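Long-range contacts in fatty acid CoA ligase (Marinactinospora thermotolerans, PDB 6SQ8), which belongs to the AMP-binding (ANL) enzyme superfamily and is modelled with adenosine monophosphate and 1-ethanoyl-9H-pyrido[3,4-b]indole-3-carboxylic acid bound: residues Val292-Tyr297 against Ala307-Asp312; Pro327-Glu332 against Val349-Pro354. All blocks are in the same frame, centred on the assembly; numbering follows the deposited sequence.

Contact 1. Residues Val292-Tyr297 against Ala307-Asp312; sequences VLMQNY and ALTPDD. With AMP (adenosine monophosphate), chain G; EQ2 (1-ethanoyl-9~{H}-pyrido[3,4-b]indole-3-carboxylic acid), chain F.
Q295 and L308 meet CB to CB, 3.8 Å apart, on one face of an antiparallel hairpin; beyond CB they part. N296 and A307 form the next pair and point to the other face. Q295 has CG anti to the backbone N (chi1 -157°), and its extended chain carries OE1 to the adenine of AMP, whose N6 donates to it over 3.3 Å. N6 also donates to the backbone O of N296 at 2.5 Å, so two acceptors on this strand grip the amino group. Y272 OH holds the other end of the Q295 amide, at NE2. The Y297 ring stands steeply to the adenine plane, with N7 at its edge, in plane. On the N296 face, N296 CB meets C1 of EQ2 at 3.5 Å. Q295, N296 and Y297 thus line the AMP pocket, and N296 the EQ2 pocket too. The backbones of Q295 and L308 exchange two bonds; Q295 N reaches L308 O in the carbonyl plane, on a lone pair, at 3.0 Å. Beyond this pair the P310 ring packs against L293 O. Strand 269-273 runs along the other edge of strand 293-299, and M188 of helix 175-189 covers M294, N296 and A307.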
loop_
_atom_site.group_PDB
_atom_site.type_symbol
_atom_site.label_atom_id
_atom_site.label_comp_id
_atom_site.label_asym_id
_atom_site.label_seq_id
_atom_site.Cartn_x
_atom_site.Cartn_y
_atom_site.Cartn_z
ATOM N N VAL A 292 -8.920 6.744 -17.091
ATOM C CA VAL A 292 -8.631 5.464 -16.482
ATOM C C VAL A 292 -7.993 5.648 -15.104
ATOM O O VAL A 292 -7.795 4.673 -14.412
ATOM C CB VAL A 292 -7.749 4.611 -17.406
ATOM C CG1 VAL A 292 -8.434 4.353 -18.726
ATOM C CG2 VAL A 292 -6.393 5.227 -17.659
ATOM N N LEU A 293 -7.724 6.877 -14.682
ATOM C CA LEU A 293 -7.006 7.141 -13.453
ATOM C C LEU A 293 -7.938 6.950 -12.262
ATOM O O LEU A 293 -9.012 7.519 -12.221
ATOM C CB LEU A 293 -6.455 8.568 -13.465
ATOM C CG LEU A 293 -4.963 8.665 -13.186
ATOM C CD1 LEU A 293 -4.185 7.987 -14.282
ATOM C CD2 LEU A 293 -4.523 10.101 -13.056
ATOM N N MET A 294 -7.483 6.150 -11.296
ATOM C CA MET A 294 -8.160 5.971 -10.031
ATOM C C MET A 294 -7.129 5.979 -8.893
ATOM O O MET A 294 -6.137 5.232 -8.925
ATOM C CB MET A 294 -8.917 4.643 -10.006
ATOM C CG MET A 294 -9.459 4.292 -8.632
ATOM S SD MET A 294 -10.618 2.914 -8.642
ATOM C CE MET A 294 -12.135 3.741 -9.106
ATOM N N GLN A 295 -7.416 6.780 -7.860
ATOM C CA GLN A 295 -6.626 6.799 -6.658
ATOM C C GLN A 295 -7.300 5.885 -5.621
ATOM O O GLN A 295 -8.519 5.746 -5.616
ATOM C CB GLN A 295 -6.455 8.236 -6.168
ATOM C CG GLN A 295 -5.241 8.441 -5.274
ATOM C CD GLN A 295 -5.226 9.802 -4.635
ATOM O OE1 GLN A 295 -5.532 9.909 -3.458
ATOM N NE2 GLN A 295 -4.929 10.842 -5.412
ATOM N N ASN A 296 -6.473 5.257 -4.776
ATOM C CA ASN A 296 -6.887 4.435 -3.658
ATOM C C ASN A 296 -6.226 5.005 -2.400
ATOM O O ASN A 296 -5.053 5.364 -2.421
ATOM C CB ASN A 296 -6.488 2.964 -3.842
ATOM C CG ASN A 296 -7.452 2.136 -4.671
ATOM O OD1 ASN A 296 -8.377 2.671 -5.305
ATOM N ND2 ASN A 296 -7.226 0.832 -4.707
ATOM N N TYR A 297 -6.986 5.067 -1.310
ATOM C CA TYR A 297 -6.488 5.416 0.007
ATOM C C TYR A 297 -6.832 4.273 0.963
ATOM O O TYR A 297 -7.968 3.820 1.034
ATOM C CB TYR A 297 -7.092 6.748 0.457
ATOM C CG TYR A 297 -7.056 7.049 1.937
ATOM C CD1 TYR A 297 -5.870 6.990 2.658
ATOM C CD2 TYR A 297 -8.210 7.439 2.616
ATOM C CE1 TYR A 297 -5.829 7.303 4.011
ATOM C CE2 TYR A 297 -8.186 7.757 3.964
ATOM C CZ TYR A 297 -6.989 7.694 4.662
ATOM O OH TYR A 297 -6.966 8.007 5.984
ATOM N N ALA A 307 -11.678 5.855 -2.647
ATOM C CA ALA A 307 -11.139 5.912 -3.986
ATOM C C ALA A 307 -11.636 7.168 -4.709
ATOM O O ALA A 307 -12.705 7.672 -4.447
ATOM C CB ALA A 307 -11.476 4.655 -4.748
ATOM N N LEU A 308 -10.790 7.664 -5.610
ATOM C CA LEU A 308 -11.056 8.797 -6.465
ATOM C C LEU A 308 -11.155 8.261 -7.895
ATOM O O LEU A 308 -10.179 7.694 -8.397
ATOM C CB LEU A 308 -9.910 9.802 -6.300
ATOM C CG LEU A 308 -10.130 11.191 -6.891
ATOM C CD1 LEU A 308 -11.116 12.000 -6.075
ATOM C CD2 LEU A 308 -8.818 11.952 -6.984
ATOM N N THR A 309 -12.338 8.424 -8.510
ATOM C CA THR A 309 -12.657 7.806 -9.802
ATOM C C THR A 309 -12.013 8.600 -10.939
ATOM O O THR A 309 -11.553 9.725 -10.753
ATOM C CB THR A 309 -14.168 7.756 -10.060
ATOM O OG1 THR A 309 -14.632 9.089 -10.334
ATOM C CG2 THR A 309 -14.927 7.130 -8.902
ATOM N N PRO A 310 -11.959 8.045 -12.168
ATOM C CA PRO A 310 -11.466 8.809 -13.315
ATOM C C PRO A 310 -12.282 10.078 -13.605
ATOM O O PRO A 310 -11.732 11.069 -14.048
ATOM C CB PRO A 310 -11.549 7.816 -14.476
ATOM C CG PRO A 310 -11.540 6.458 -13.793
ATOM C CD PRO A 310 -12.290 6.651 -12.499
ATOM N N ASP A 311 -13.585 10.050 -13.332
ATOM C CA ASP A 311 -14.422 11.239 -13.555
ATOM C C ASP A 311 -14.158 12.261 -12.445
ATOM O O ASP A 311 -14.220 13.452 -12.714
ATOM C CB ASP A 311 -15.913 10.916 -13.615
ATOM C CG ASP A 311 -16.373 10.103 -14.807
ATOM O OD1 ASP A 311 -15.595 9.945 -15.774
ATOM O OD2 ASP A 311 -17.529 9.642 -14.747
ATOM N N ASP A 312 -13.876 11.802 -11.213
ATOM C CA ASP A 312 -13.483 12.691 -10.115
ATOM C C ASP A 312 -12.206 13.460 -10.489
ATOM O O ASP A 312 -12.062 14.613 -10.118
ATOM C CB ASP A 312 -13.230 11.933 -8.802
ATOM C CG ASP A 312 -14.435 11.255 -8.165
ATOM O OD1 ASP A 312 -15.543 11.792 -8.316
ATOM O OD2 ASP A 312 -14.231 10.215 -7.482
HETATM P P AMP G . 0.791 2.926 6.609
HETATM O O1P AMP G . -0.141 1.798 6.275
HETATM O O2P AMP G . 0.715 3.410 8.065
HETATM O O3P AMP G . 2.190 2.625 6.118
HETATM O "O5'" AMP G . 0.248 4.143 5.652
HETATM C "C5'" AMP G . -0.959 4.909 5.839
HETATM C "C4'" AMP G . -0.769 6.388 5.519
HETATM O "O4'" AMP G . -0.299 6.619 4.199
HETATM C "C3'" AMP G . -2.068 7.142 5.575
HETATM O "O3'" AMP G . -2.164 7.612 6.890
HETATM C "C2'" AMP G . -1.989 8.262 4.541
HETATM O "O2'" AMP G . -1.579 9.570 5.004
HETATM C "C1'" AMP G . -0.958 7.726 3.563
HETATM N N9 AMP G . -1.655 7.322 2.314
HETATM C C8 AMP G . -1.907 6.069 1.866
HETATM N N7 AMP G . -2.573 6.112 0.680
HETATM C C5 AMP G . -2.756 7.415 0.369
HETATM C C6 AMP G . -3.389 8.181 -0.733
HETATM N N6 AMP G . -3.959 7.561 -1.772
HETATM N N1 AMP G . -3.354 9.525 -0.659
HETATM C C2 AMP G . -2.770 10.169 0.390
HETATM N N3 AMP G . -2.179 9.549 1.436
HETATM C C4 AMP G . -2.145 8.203 1.461
HETATM C C1 EQ2 F . -5.555 0.990 -1.063
HETATM C C2 EQ2 F . -4.228 1.463 -0.580
HETATM O O1 EQ2 F . -3.634 2.315 -1.215
HETATM C C3 EQ2 F . -3.614 0.846 0.649
HETATM N N1 EQ2 F . -2.617 1.526 1.228
HETATM C C4 EQ2 F . -2.004 1.029 2.313
HETATM C C5 EQ2 F . -0.856 1.826 2.893
HETATM O O2 EQ2 F . -0.582 2.930 2.375
HETATM O O3 EQ2 F . -0.242 1.283 3.828
HETATM C C6 EQ2 F . -2.355 -0.192 2.876
HETATM C C7 EQ2 F . -3.383 -0.918 2.304
HETATM C C8 EQ2 F . -4.022 -2.172 2.602
HETATM C C9 EQ2 F . -3.855 -3.152 3.578
HETATM C C10 EQ2 F . -4.678 -4.257 3.562
HETATM C C11 EQ2 F . -5.663 -4.405 2.589
HETATM C C12 EQ2 F . -5.866 -3.453 1.619
HETATM C C13 EQ2 F . -5.031 -2.338 1.636
HETATM N N2 EQ2 F . -5.014 -1.254 0.780
HETATM C C14 EQ2 F . -4.030 -0.391 1.169
#

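Contact 2. Residues Pro327-Glu332 against Val349-Pro354; sequences PHVEVE and VWVRSP
E330 OE1 takes two N-H groups from R352, both in a salt bridge. The bond from R352 NH2 to E330 OE1 is 3.1 Å long and uses the syn lone pair of OE1. The one from R352 NE to E330 OE1 is weak, at 3.3 Å. OE1 sits at the guanidinium edge, in its plane, yet the carboxylate is turned 47° from that plane. The two side chains lie alongside each other and point the same way. E330 has CG anti to the carbonyl carbon and runs extended, whereas R352 has CG anti to the backbone N and bends at chi3 (68°), which brings its head back to the carboxylate.

This is an antiparallel strand pair with a charged cross-strand pair on one face and valines on the other. E330 with R352 and E332 with W350 are hydrogen-bonded pairs, each joined by two backbone bonds. The straightest is W350 N to E332 O, 2.9 Å with an angle of 177° at the hydrogen. V331 and V351 form the non-hydrogen-bonded pair between them, V331 CG2 meeting V351 CG2 at 4.1 Å. The V331 and V349 side chains cross obliquely, CG1 to CG1 at 3.8 Å.

W375 of strand 375-378 touches E330, E332 and R352. That strand pairs with the other edge of strand 347-352. I305 of strand 303-308 packs on V329 and V351, and A180 of helix 175-189 touches P354.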
loop_
_atom_site.group_PDB
_atom_site.type_symbol
_atom_site.label_atom_id
_atom_site.label_comp_id
_atom_site.label_asym_id
_atom_site.label_seq_id
_atom_site.Cartn_x
_atom_site.Cartn_y
_atom_site.Cartn_z
ATOM N N PRO A 327 -18.070 1.607 -0.335
ATOM C CA PRO A 327 -19.253 1.007 0.274
ATOM C C PRO A 327 -18.883 0.248 1.558
ATOM O O PRO A 327 -17.908 -0.522 1.559
ATOM C CB PRO A 327 -19.779 0.044 -0.800
ATOM C CG PRO A 327 -19.212 0.557 -2.103
ATOM C CD PRO A 327 -17.884 1.179 -1.730
ATOM N N HIS A 328 -19.646 0.518 2.621
ATOM C CA HIS A 328 -19.573 -0.127 3.934
ATOM C C HIS A 328 -18.477 0.526 4.776
ATOM O O HIS A 328 -18.211 0.054 5.896
ATOM C CB HIS A 328 -19.408 -1.663 3.851
ATOM C CG HIS A 328 -20.344 -2.315 2.882
ATOM N ND1 HIS A 328 -21.700 -2.409 3.117
ATOM C CD2 HIS A 328 -20.137 -2.902 1.681
ATOM C CE1 HIS A 328 -22.282 -3.039 2.106
ATOM N NE2 HIS A 328 -21.352 -3.328 1.205
ATOM N N VAL A 329 -17.857 1.593 4.256
ATOM C CA VAL A 329 -16.823 2.312 4.984
ATOM C C VAL A 329 -17.429 3.585 5.576
ATOM O O VAL A 329 -17.771 4.514 4.860
ATOM C CB VAL A 329 -15.596 2.630 4.111
ATOM C CG1 VAL A 329 -14.481 3.271 4.928
ATOM C CG2 VAL A 329 -15.074 1.387 3.423
ATOM N N GLU A 330 -17.564 3.577 6.904
ATOM C CA GLU A 330 -18.014 4.706 7.671
ATOM C C GLU A 330 -16.791 5.537 8.061
ATOM O O GLU A 330 -15.810 4.994 8.517
ATOM C CB GLU A 330 -18.768 4.228 8.908
ATOM C CG GLU A 330 -19.928 3.281 8.597
ATOM C CD GLU A 330 -20.573 2.606 9.801
ATOM O OE1 GLU A 330 -21.184 3.336 10.645
ATOM O OE2 GLU A 330 -20.425 1.360 9.921
ATOM N N VAL A 331 -16.858 6.853 7.853
ATOM C CA VAL A 331 -15.788 7.764 8.212
ATOM C C VAL A 331 -16.378 8.896 9.058
ATOM O O VAL A 331 -17.406 9.453 8.719
ATOM C CB VAL A 331 -15.077 8.330 6.974
ATOM C CG1 VAL A 331 -13.936 9.249 7.379
ATOM C CG2 VAL A 331 -14.571 7.229 6.062
ATOM N N GLU A 332 -15.697 9.219 10.157
ATOM C CA GLU A 332 -16.004 10.395 10.942
ATOM C C GLU A 332 -14.751 11.263 11.049
ATOM O O GLU A 332 -13.637 10.748 10.983
ATOM C CB GLU A 332 -16.481 10.019 12.344
ATOM C CG GLU A 332 -17.962 9.694 12.418
ATOM C CD GLU A 332 -18.449 9.282 13.795
ATOM O OE1 GLU A 332 -17.634 9.240 14.761
ATOM O OE2 GLU A 332 -19.650 8.998 13.887
ATOM N N VAL A 349 -9.301 11.463 11.182
ATOM C CA VAL A 349 -10.105 10.566 10.380
ATOM C C VAL A 349 -10.224 9.238 11.135
ATOM O O VAL A 349 -9.217 8.604 11.462
ATOM C CB VAL A 349 -9.479 10.392 8.985
ATOM C CG1 VAL A 349 -10.241 9.391 8.134
ATOM C CG2 VAL A 349 -9.342 11.733 8.262
ATOM N N TRP A 350 -11.463 8.860 11.459
ATOM C CA TRP A 350 -11.784 7.584 12.084
ATOM C C TRP A 350 -12.657 6.781 11.129
ATOM O O TRP A 350 -13.499 7.344 10.422
ATOM C CB TRP A 350 -12.502 7.765 13.423
ATOM C CG TRP A 350 -11.648 8.317 14.515
ATOM C CD1 TRP A 350 -11.193 9.593 14.610
ATOM C CD2 TRP A 350 -11.172 7.635 15.686
ATOM N NE1 TRP A 350 -10.465 9.751 15.758
ATOM C CE2 TRP A 350 -10.427 8.567 16.436
ATOM C CE3 TRP A 350 -11.299 6.335 16.181
ATOM C CZ2 TRP A 350 -9.806 8.246 17.638
ATOM C CZ3 TRP A 350 -10.698 6.015 17.383
ATOM C CH2 TRP A 350 -9.969 6.963 18.103
ATOM N N VAL A 351 -12.463 5.462 11.161
ATOM C CA VAL A 351 -13.014 4.568 10.185
ATOM C C VAL A 351 -13.634 3.362 10.906
ATOM O O VAL A 351 -13.079 2.868 11.870
ATOM C CB VAL A 351 -11.910 4.171 9.186
ATOM C CG1 VAL A 351 -12.185 2.848 8.491
ATOM C CG2 VAL A 351 -11.664 5.269 8.169
ATOM N N ARG A 352 -14.810 2.931 10.438
ATOM C CA ARG A 352 -15.465 1.686 10.828
ATOM C C ARG A 352 -15.866 0.973 9.536
ATOM O O ARG A 352 -16.559 1.546 8.706
ATOM C CB ARG A 352 -16.654 1.978 11.759
ATOM C CG ARG A 352 -17.519 0.768 12.120
ATOM C CD ARG A 352 -18.435 0.949 13.331
ATOM N NE ARG A 352 -19.532 1.905 13.145
ATOM C CZ ARG A 352 -20.503 2.177 14.032
ATOM N NH1 ARG A 352 -20.454 1.691 15.266
ATOM N NH2 ARG A 352 -21.529 2.934 13.670
ATOM N N SER A 353 -15.397 -0.265 9.363
ATOM C CA SER A 353 -15.679 -1.035 8.147
ATOM C C SER A 353 -15.413 -2.518 8.379
ATOM O O SER A 353 -14.634 -2.882 9.257
ATOM C CB SER A 353 -14.870 -0.530 6.972
ATOM O OG SER A 353 -13.651 -1.252 6.837
ATOM N N PRO A 354 -16.007 -3.403 7.548
ATOM C CA PRO A 354 -15.688 -4.826 7.569
ATOM C C PRO A 354 -14.254 -5.183 7.157
ATOM O O PRO A 354 -13.905 -6.350 7.202
ATOM C CB PRO A 354 -16.637 -5.441 6.524
ATOM C CG PRO A 354 -16.963 -4.308 5.598
ATOM C CD PRO A 354 -17.003 -3.090 6.513
#

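The two contacts follow one another along the chain, contact 1 closing before contact 2 opens, and their centres lie 18 Å apart. Both belong to the AMP-binding enzyme part of the chain. Contact 1 is the hairpin of strands 293-299 and 303-308 and lines the ligand site directly. Contact 2 pairs strands 330-334 and 347-352 farther from the ligands; the V349 side chain is about 8 Å from AMP. They touch where Y297 OH packs on V349 CG1, at 4.2 Å. D380 bridges them as well: its carboxylate bonds to Y297 OH and to AMP, and its backbone pairs with V349. Contact 2 thus adjoins the site through V349 and strand 380-384. Helix 175-189 touches both.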